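Local atomic coordinates of predicted acetamidase/formamidase (Thermoanaerobacter tengcongensis, PDB entry 3TKK), a protein that probably hydrolyses carbon-nitrogen bonds of linear amides such as acetamide or formamide, and binds zinc and calcium ions. Residues 113-118 / 197-202; 118-123 / 185-190. All blocks are in the same frame, centred on the assembly; numbering follows the deposited sequence.

Contact 1 (113-118 / 197-202); sequences VDIKDG and SGVEVA. With ZN (zinc ion), chain F.
Next to the zinc site, Val113 and Ile115 of the four-stranded antiparallel sheet formed by strands 89-95, 108-116, 119-121 and 127-129 pack on Val199 and Val201, which flank the zinc ligand Glu200 in its loop. The two sheet residues are two positions apart on strand 108-116, and all four apolar residues are buried. Val199 touches both sheet residues with one methyl: its CG1 is 4.0 Å from Val113 CG2 and 3.9 Å from Ile115 CD1. That methyl stands opposite the backbone N (chi1 -179°), which carries it out to the sheet, where Ile115 and Val199 run past one another in opposite senses. At the far end of its extended chain (chi2 169°), Ile115 CD1 also reaches Val201 CG1 at 3.5 Å, the two side chains crossing nearly at right angles. No hydrogen bond joins the segments; this is a purely apolar interface between a beta-sheet and a metal-binding loop, and Leu92 and Val120 of the same sheet add to the packing round Val199. Glu200 turns its carboxylate away from the sheet. Its chain is bent at chi2 (-60°), and both oxygens bind the zinc ion, OE1 at 2.1 Å and OE2 at 2.2 Å, while water 1 lies 2.0 Å from the metal; Asp184 and His186 are further ligands. Gly198 N donates to Glu200 OE2 over 2.9 Å, arriving from above the carboxylate plane, so this oxygen is held by both metal and loop backbone. Ser197 OG donates to Gly198 O at 2.7 Å, in the carbonyl plane on a lone pair, and is also bonded to Ala93 N. Ile269 of the second subunit also packs on Val199, and Ser268 of that subunit hydrogen-bonds Ser197 O.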
ATOM      1  N   VAL A 113     -15.200 -15.105 -17.036  1.00 28.26           N
ATOM      2  CA  VAL A 113     -16.102 -13.958 -17.105  1.00 27.60           C
ATOM      3  C   VAL A 113     -16.036 -13.259 -18.463  1.00 30.38           C
ATOM      4  O   VAL A 113     -14.970 -13.149 -19.060  1.00 31.96           O
ATOM      5  CB  VAL A 113     -15.765 -12.930 -16.029  1.00 26.41           C
ATOM      6  CG1 VAL A 113     -16.109 -13.538 -14.701  1.00 26.33           C
ATOM      7  CG2 VAL A 113     -14.233 -12.669 -15.953  1.00 27.80           C
ATOM      8  N   ASP A 114     -17.168 -12.730 -18.902  1.00 32.85           N
ATOM      9  CA  ASP A 114     -17.223 -11.855 -20.047  1.00 34.05           C
ATOM     10  C   ASP A 114     -16.652 -10.484 -19.689  1.00 30.06           C
ATOM     11  O   ASP A 114     -16.721 -10.028 -18.543  1.00 28.94           O
ATOM     12  CB  ASP A 114     -18.664 -11.783 -20.556  1.00 39.85           C
ATOM     13  CG  ASP A 114     -19.124 -13.091 -21.065  1.00 42.69           C
ATOM     14  OD1 ASP A 114     -18.295 -13.866 -21.610  1.00 44.86           O
ATOM     15  OD2 ASP A 114     -20.298 -13.375 -20.834  1.00 49.35           O
ATOM     16  N   ILE A 115     -15.922  -9.934 -20.648  1.00 28.68           N
ATOM     17  CA  ILE A 115     -15.467  -8.557 -20.570  1.00 28.12           C
ATOM     18  C   ILE A 115     -16.213  -7.891 -21.713  1.00 29.73           C
ATOM     19  O   ILE A 115     -16.083  -8.342 -22.873  1.00 30.42           O
ATOM     20  CB  ILE A 115     -13.932  -8.444 -20.704  1.00 28.13           C
ATOM     21  CG1 ILE A 115     -13.342  -9.166 -19.501  1.00 25.39           C
ATOM     22  CG2 ILE A 115     -13.530  -6.934 -20.727  1.00 28.88           C
ATOM     23  CD1 ILE A 115     -11.896  -9.464 -19.433  1.00 26.20           C
ATOM     24  N   LYS A 116     -17.045  -6.919 -21.379  1.00 30.51           N
ATOM     25  CA  LYS A 116     -17.829  -6.206 -22.379  1.00 32.28           C
ATOM     26  C   LYS A 116     -18.104  -4.769 -22.042  1.00 32.66           C
ATOM     27  O   LYS A 116     -18.291  -4.433 -20.902  1.00 32.11           O
ATOM     28  CB  LYS A 116     -19.175  -6.857 -22.499  1.00 38.62           C
ATOM     29  CG  LYS A 116     -19.116  -8.311 -22.568  1.00 43.55           C
ATOM     30  CD  LYS A 116     -19.744  -8.850 -23.732  1.00 46.52           C
ATOM     31  CE  LYS A 116     -18.628  -9.081 -24.736  1.00 47.41           C
ATOM     32  NZ  LYS A 116     -19.090 -10.082 -25.797  1.00 50.49           N
ATOM     33  N   ASP A 117     -18.221  -3.905 -23.069  1.00 34.32           N
ATOM     34  CA  ASP A 117     -18.632  -2.535 -22.755  1.00 34.64           C
ATOM     35  C   ASP A 117     -17.588  -1.934 -21.766  1.00 34.23           C
ATOM     36  O   ASP A 117     -17.924  -1.105 -20.921  1.00 36.26           O
ATOM     37  CB  ASP A 117     -20.009  -2.581 -22.108  1.00 35.83           C
ATOM     38  CG  ASP A 117     -20.746  -1.225 -22.208  1.00 37.49           C
ATOM     39  OD1 ASP A 117     -20.336  -0.425 -23.027  1.00 38.08           O
ATOM     40  OD2 ASP A 117     -21.692  -0.955 -21.427  1.00 39.76           O
ATOM     41  N   GLY A 118     -16.333  -2.371 -21.858  1.00 32.02           N
ATOM     42  CA  GLY A 118     -15.302  -1.879 -20.930  1.00 31.42           C
ATOM     43  C   GLY A 118     -15.379  -2.358 -19.490  1.00 29.46           C
ATOM     44  O   GLY A 118     -14.763  -1.767 -18.587  1.00 29.73           O
ATOM     45  N   SER A 197      -5.254 -14.421  -8.026  1.00 22.66           N
ATOM     46  CA  SER A 197      -5.160 -14.089  -9.416  1.00 21.72           C
ATOM     47  C   SER A 197      -5.840 -12.764  -9.698  1.00 20.16           C
ATOM     48  O   SER A 197      -6.537 -12.164  -8.932  1.00 21.14           O
ATOM     49  CB  SER A 197      -5.857 -15.142 -10.388  1.00 19.36           C
ATOM     50  OG  SER A 197      -7.286 -14.708 -10.419  1.00 22.19           O
ATOM     51  N   GLY A 198      -5.589 -12.295 -10.886  1.00 18.33           N
ATOM     52  CA  GLY A 198      -6.247 -11.118 -11.470  1.00 17.69           C
ATOM     53  C   GLY A 198      -7.381 -11.595 -12.340  1.00 18.53           C
ATOM     54  O   GLY A 198      -7.725 -12.740 -12.283  1.00 19.24           O
ATOM     55  N   VAL A 199      -8.072 -10.698 -13.033  1.00 18.99           N
ATOM     56  CA  VAL A 199      -8.866 -11.091 -14.186  1.00 19.77           C
ATOM     57  C   VAL A 199      -7.849 -11.421 -15.363  1.00 19.65           C
ATOM     58  O   VAL A 199      -7.381 -10.539 -16.145  1.00 19.51           O
ATOM     59  CB  VAL A 199      -9.948 -10.045 -14.575  1.00 20.42           C
ATOM     60  CG1 VAL A 199     -10.805 -10.582 -15.853  1.00 21.60           C
ATOM     61  CG2 VAL A 199     -10.892  -9.654 -13.376  1.00 20.58           C
ATOM     62  N   GLU A 200      -7.517 -12.705 -15.459  1.00 19.83           N
ATOM     63  CA  GLU A 200      -6.443 -13.210 -16.304  1.00 19.71           C
ATOM     64  C   GLU A 200      -6.937 -13.196 -17.760  1.00 21.26           C
ATOM     65  O   GLU A 200      -7.943 -13.799 -18.121  1.00 23.02           O
ATOM     66  CB  GLU A 200      -6.108 -14.635 -15.930  1.00 19.94           C
ATOM     67  CG  GLU A 200      -5.665 -14.810 -14.481  1.00 19.38           C
ATOM     68  CD  GLU A 200      -4.407 -14.015 -14.097  1.00 21.50           C
ATOM     69  OE1 GLU A 200      -3.578 -13.673 -15.016  1.00 23.60           O
ATOM     70  OE2 GLU A 200      -4.091 -13.790 -12.848  1.00 24.66           O
ATOM     71  N   VAL A 201      -6.262 -12.455 -18.593  1.00 20.30           N
ATOM     72  CA  VAL A 201      -6.709 -12.422 -19.978  1.00 21.19           C
ATOM     73  C   VAL A 201      -5.554 -12.442 -20.990  1.00 21.06           C
ATOM     74  O   VAL A 201      -4.473 -12.027 -20.659  1.00 20.26           O
ATOM     75  CB  VAL A 201      -7.405 -11.077 -20.265  1.00 21.86           C
ATOM     76  CG1 VAL A 201      -8.697 -10.896 -19.398  1.00 25.67           C
ATOM     77  CG2 VAL A 201      -6.441  -9.906 -19.883  1.00 22.57           C
ATOM     78  N   ALA A 202      -5.872 -12.674 -22.267  1.00 21.97           N
ATOM     79  CA  ALA A 202      -4.837 -12.550 -23.314  1.00 22.06           C
ATOM     80  C   ALA A 202      -5.042 -11.160 -23.788  1.00 23.24           C
ATOM     81  O   ALA A 202      -6.109 -10.630 -23.544  1.00 24.95           O
ATOM     82  CB  ALA A 202      -5.163 -13.542 -24.523  1.00 23.13           C
TER
HETATM   83 ZN    ZN F 301      -2.105 -13.142 -13.575  0.70  7.40          ZN
HETATM   84  O   HOH W   1      -1.412 -13.357 -11.671  1.00  4.22           O

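Contact 2 (118-123 / 185-190); sequences GKVIFN and LHALMG. With ZN (zinc ion), chain F.
Strand 119-121 and the chain leaving strand 180-186 approach without sharing a backbone hydrogen bond, their nearest CA atoms, those of Val120 and Ala187, being 7.5 Å apart. At the end of the strand, Ile121 is the centre of an inverse gamma turn, with a weak bond of 3.1 Å from Phe122 N to Val120 O, and Phe122 and Asn123 make a classic beta bulge opposite Leu126. One side chain bridges the gap. Val120 directs CG2, opposite its own carbonyl carbon and beside the backbone N, at two neighbouring beta carbons: Ala187 CB at 4.1 Å and Leu188 CB at 4.3 Å. This is loose apolar packing, with all three residues buried; Leu188 also rests on Leu128 of the adjoining strand, and Ile115 touches Ala187. Just before Ala187, His186 leads its ring away from this interface, and NE2 binds the zinc ion at 2.1 Å. Phe122 packs against Thr265 and Met189 against Ser268, both of the second subunit. The small antiparallel sheet thus meets the chain directly after a zinc-binding histidine, next to a metal site that also includes Asp184 and Glu200.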
ATOM      1  N   GLY A 118     -16.333  -2.371 -21.858  1.00 32.02           N
ATOM      2  CA  GLY A 118     -15.302  -1.879 -20.930  1.00 31.42           C
ATOM      3  C   GLY A 118     -15.379  -2.358 -19.490  1.00 29.46           C
ATOM      4  O   GLY A 118     -14.763  -1.767 -18.587  1.00 29.73           O
ATOM      5  N   LYS A 119     -16.071  -3.464 -19.246  1.00 31.50           N
ATOM      6  CA  LYS A 119     -16.295  -3.958 -17.862  1.00 27.93           C
ATOM      7  C   LYS A 119     -16.095  -5.448 -17.669  1.00 28.80           C
ATOM      8  O   LYS A 119     -16.564  -6.257 -18.485  1.00 30.85           O
ATOM      9  CB  LYS A 119     -17.732  -3.545 -17.426  1.00 31.85           C
ATOM     10  CG  LYS A 119     -17.915  -2.071 -17.119  1.00 29.85           C
ATOM     11  CD  LYS A 119     -19.376  -1.716 -16.976  1.00 37.73           C
ATOM     12  CE  LYS A 119     -20.129  -1.971 -18.343  1.00 35.47           C
ATOM     13  NZ  LYS A 119     -21.693  -1.619 -18.461  1.00 36.40           N
ATOM     14  N   VAL A 120     -15.418  -5.847 -16.588  1.00 25.88           N
ATOM     15  CA  VAL A 120     -15.513  -7.155 -16.136  1.00 25.59           C
ATOM     16  C   VAL A 120     -16.911  -7.462 -15.583  1.00 26.69           C
ATOM     17  O   VAL A 120     -17.323  -6.868 -14.592  1.00 26.65           O
ATOM     18  CB  VAL A 120     -14.467  -7.428 -15.018  1.00 24.36           C
ATOM     19  CG1 VAL A 120     -14.613  -8.807 -14.652  1.00 24.83           C
ATOM     20  CG2 VAL A 120     -13.036  -7.177 -15.572  1.00 23.06           C
ATOM     21  N   ILE A 121     -17.659  -8.352 -16.246  1.00 27.82           N
ATOM     22  CA  ILE A 121     -18.946  -8.816 -15.719  1.00 29.12           C
ATOM     23  C   ILE A 121     -18.658  -9.914 -14.685  1.00 28.20           C
ATOM     24  O   ILE A 121     -18.604 -11.113 -15.035  1.00 29.20           O
ATOM     25  CB  ILE A 121     -19.843  -9.461 -16.763  1.00 31.52           C
ATOM     26  CG1 ILE A 121     -20.309  -8.453 -17.837  1.00 36.63           C
ATOM     27  CG2 ILE A 121     -21.151  -9.924 -16.083  1.00 34.92           C
ATOM     28  CD1 ILE A 121     -19.758  -7.110 -17.694  1.00 37.90           C
ATOM     29  N   PHE A 122     -18.417  -9.493 -13.460  1.00 27.53           N
ATOM     30  CA  PHE A 122     -18.040 -10.388 -12.343  1.00 27.21           C
ATOM     31  C   PHE A 122     -19.220 -11.301 -12.016  1.00 29.69           C
ATOM     32  O   PHE A 122     -19.054 -12.519 -11.769  1.00 31.48           O
ATOM     33  CB  PHE A 122     -17.627  -9.522 -11.114  1.00 26.82           C
ATOM     34  CG  PHE A 122     -17.218 -10.305  -9.906  1.00 25.42           C
ATOM     35  CD1 PHE A 122     -15.964 -10.881  -9.839  1.00 23.73           C
ATOM     36  CD2 PHE A 122     -18.158 -10.596  -8.922  1.00 25.50           C
ATOM     37  CE1 PHE A 122     -15.553 -11.625  -8.696  1.00 23.25           C
ATOM     38  CE2 PHE A 122     -17.837 -11.334  -7.834  1.00 25.07           C
ATOM     39  CZ  PHE A 122     -16.499 -11.859  -7.704  1.00 23.93           C
ATOM     40  N   ASN A 123     -20.428 -10.750 -11.973  1.00 30.66           N
ATOM     41  CA  ASN A 123     -21.572 -11.602 -11.827  1.00 35.57           C
ATOM     42  C   ASN A 123     -22.769 -10.790 -12.182  1.00 38.46           C
ATOM     43  O   ASN A 123     -22.633  -9.622 -12.607  1.00 35.10           O
ATOM     44  CB  ASN A 123     -21.747 -12.210 -10.427  1.00 36.87           C
ATOM     45  CG  ASN A 123     -21.845 -11.158  -9.316  1.00 38.27           C
ATOM     46  OD1 ASN A 123     -22.404 -10.066  -9.507  1.00 37.58           O
ATOM     47  ND2 ASN A 123     -21.302 -11.496  -8.123  1.00 34.61           N
ATOM     48  N   LEU A 185      -1.287 -10.508 -18.749  1.00 17.94           N
ATOM     49  CA  LEU A 185      -2.115  -9.376 -18.633  1.00 18.02           C
ATOM     50  C   LEU A 185      -3.322  -9.631 -17.731  1.00 18.22           C
ATOM     51  O   LEU A 185      -3.792 -10.811 -17.626  1.00 18.41           O
ATOM     52  CB  LEU A 185      -2.639  -8.789 -20.020  1.00 18.78           C
ATOM     53  CG  LEU A 185      -1.672  -8.607 -21.222  1.00 21.10           C
ATOM     54  CD1 LEU A 185      -2.390  -8.030 -22.606  1.00 23.85           C
ATOM     55  CD2 LEU A 185      -0.535  -7.745 -20.898  1.00 19.26           C
ATOM     56  N   HIS A 186      -3.813  -8.514 -17.130  1.00 18.00           N
ATOM     57  CA  HIS A 186      -5.004  -8.603 -16.223  1.00 18.16           C
ATOM     58  C   HIS A 186      -5.902  -7.513 -16.689  1.00 19.55           C
ATOM     59  O   HIS A 186      -5.370  -6.471 -16.991  1.00 19.97           O
ATOM     60  CB  HIS A 186      -4.731  -8.376 -14.730  1.00 17.52           C
ATOM     61  CG  HIS A 186      -3.794  -9.369 -14.121  1.00 18.83           C
ATOM     62  ND1 HIS A 186      -2.970  -9.058 -13.078  1.00 19.23           N
ATOM     63  CD2 HIS A 186      -3.596 -10.668 -14.383  1.00 17.28           C
ATOM     64  CE1 HIS A 186      -2.184 -10.083 -12.815  1.00 17.13           C
ATOM     65  NE2 HIS A 186      -2.559 -11.082 -13.603  1.00 20.25           N
ATOM     66  N   ALA A 187      -7.180  -7.810 -16.905  1.00 19.51           N
ATOM     67  CA  ALA A 187      -8.137  -6.735 -17.190  1.00 20.26           C
ATOM     68  C   ALA A 187      -8.412  -5.823 -15.950  1.00 19.98           C
ATOM     69  O   ALA A 187      -8.952  -4.702 -16.079  1.00 22.05           O
ATOM     70  CB  ALA A 187      -9.459  -7.401 -17.579  1.00 23.55           C
ATOM     71  N   LEU A 188      -8.112  -6.329 -14.778  1.00 19.27           N
ATOM     72  CA  LEU A 188      -8.370  -5.729 -13.461  1.00 19.00           C
ATOM     73  C   LEU A 188      -7.649  -6.543 -12.387  1.00 18.19           C
ATOM     74  O   LEU A 188      -7.745  -7.710 -12.423  1.00 18.22           O
ATOM     75  CB  LEU A 188      -9.822  -5.849 -13.089  1.00 19.75           C
ATOM     76  CG  LEU A 188     -10.284  -4.916 -11.932  1.00 21.81           C
ATOM     77  CD1 LEU A 188      -9.803  -3.437 -12.034  1.00 19.81           C
ATOM     78  CD2 LEU A 188     -11.860  -5.079 -11.759  1.00 20.80           C
ATOM     79  N   MET A 189      -7.072  -5.868 -11.402  1.00 17.67           N
ATOM     80  CA  MET A 189      -6.472  -6.587 -10.246  1.00 17.09           C
ATOM     81  C   MET A 189      -6.317  -5.506  -9.157  1.00 16.89           C
ATOM     82  O   MET A 189      -6.005  -4.339  -9.455  1.00 16.96           O
ATOM     83  CB  MET A 189      -5.053  -7.158 -10.633  1.00 16.58           C
ATOM     84  CG  MET A 189      -4.432  -8.073  -9.462  1.00 16.21           C
ATOM     85  SD  MET A 189      -2.664  -8.243  -9.738  1.00 17.80           S
ATOM     86  CE  MET A 189      -2.180  -6.652  -9.103  1.00 15.53           C
ATOM     87  N   GLY A 190      -6.503  -5.867  -7.897  1.00 18.11           N
ATOM     88  CA  GLY A 190      -6.173  -5.004  -6.824  1.00 16.58           C
ATOM     89  C   GLY A 190      -4.842  -5.260  -6.198  1.00 16.05           C
ATOM     90  O   GLY A 190      -4.310  -6.417  -6.138  1.00 16.12           O
TER
HETATM   91 ZN    ZN F 301      -2.105 -13.142 -13.575  0.70  7.40          ZN
HETATM   92  O   HOH W   1      -1.412 -13.357 -11.671  1.00  4.22           O

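Contacts 1 and 2 form one continuous buried patch, their centres about 4 Å apart. On the sheet side, strands 108-116 and 119-121 are antiparallel neighbours joined at the shared Gly118, with Asp114 O 3.0 Å from Ile121 N in a probable hydrogen bond. Across from them, 185-190 and 197-202 are linked by a probable hydrogen bond between Val199 O and Ala187 N, 2.8 Å apart. Both interfaces are apolar, but in contact 1 one valine methyl touches two sheet residues and the loop brings the bidentate glutamate, whereas contact 2 is smaller, rests on beta carbons and brings the histidine. The two ligands meet at one zinc ion with water 1, and both contacts border the second subunit.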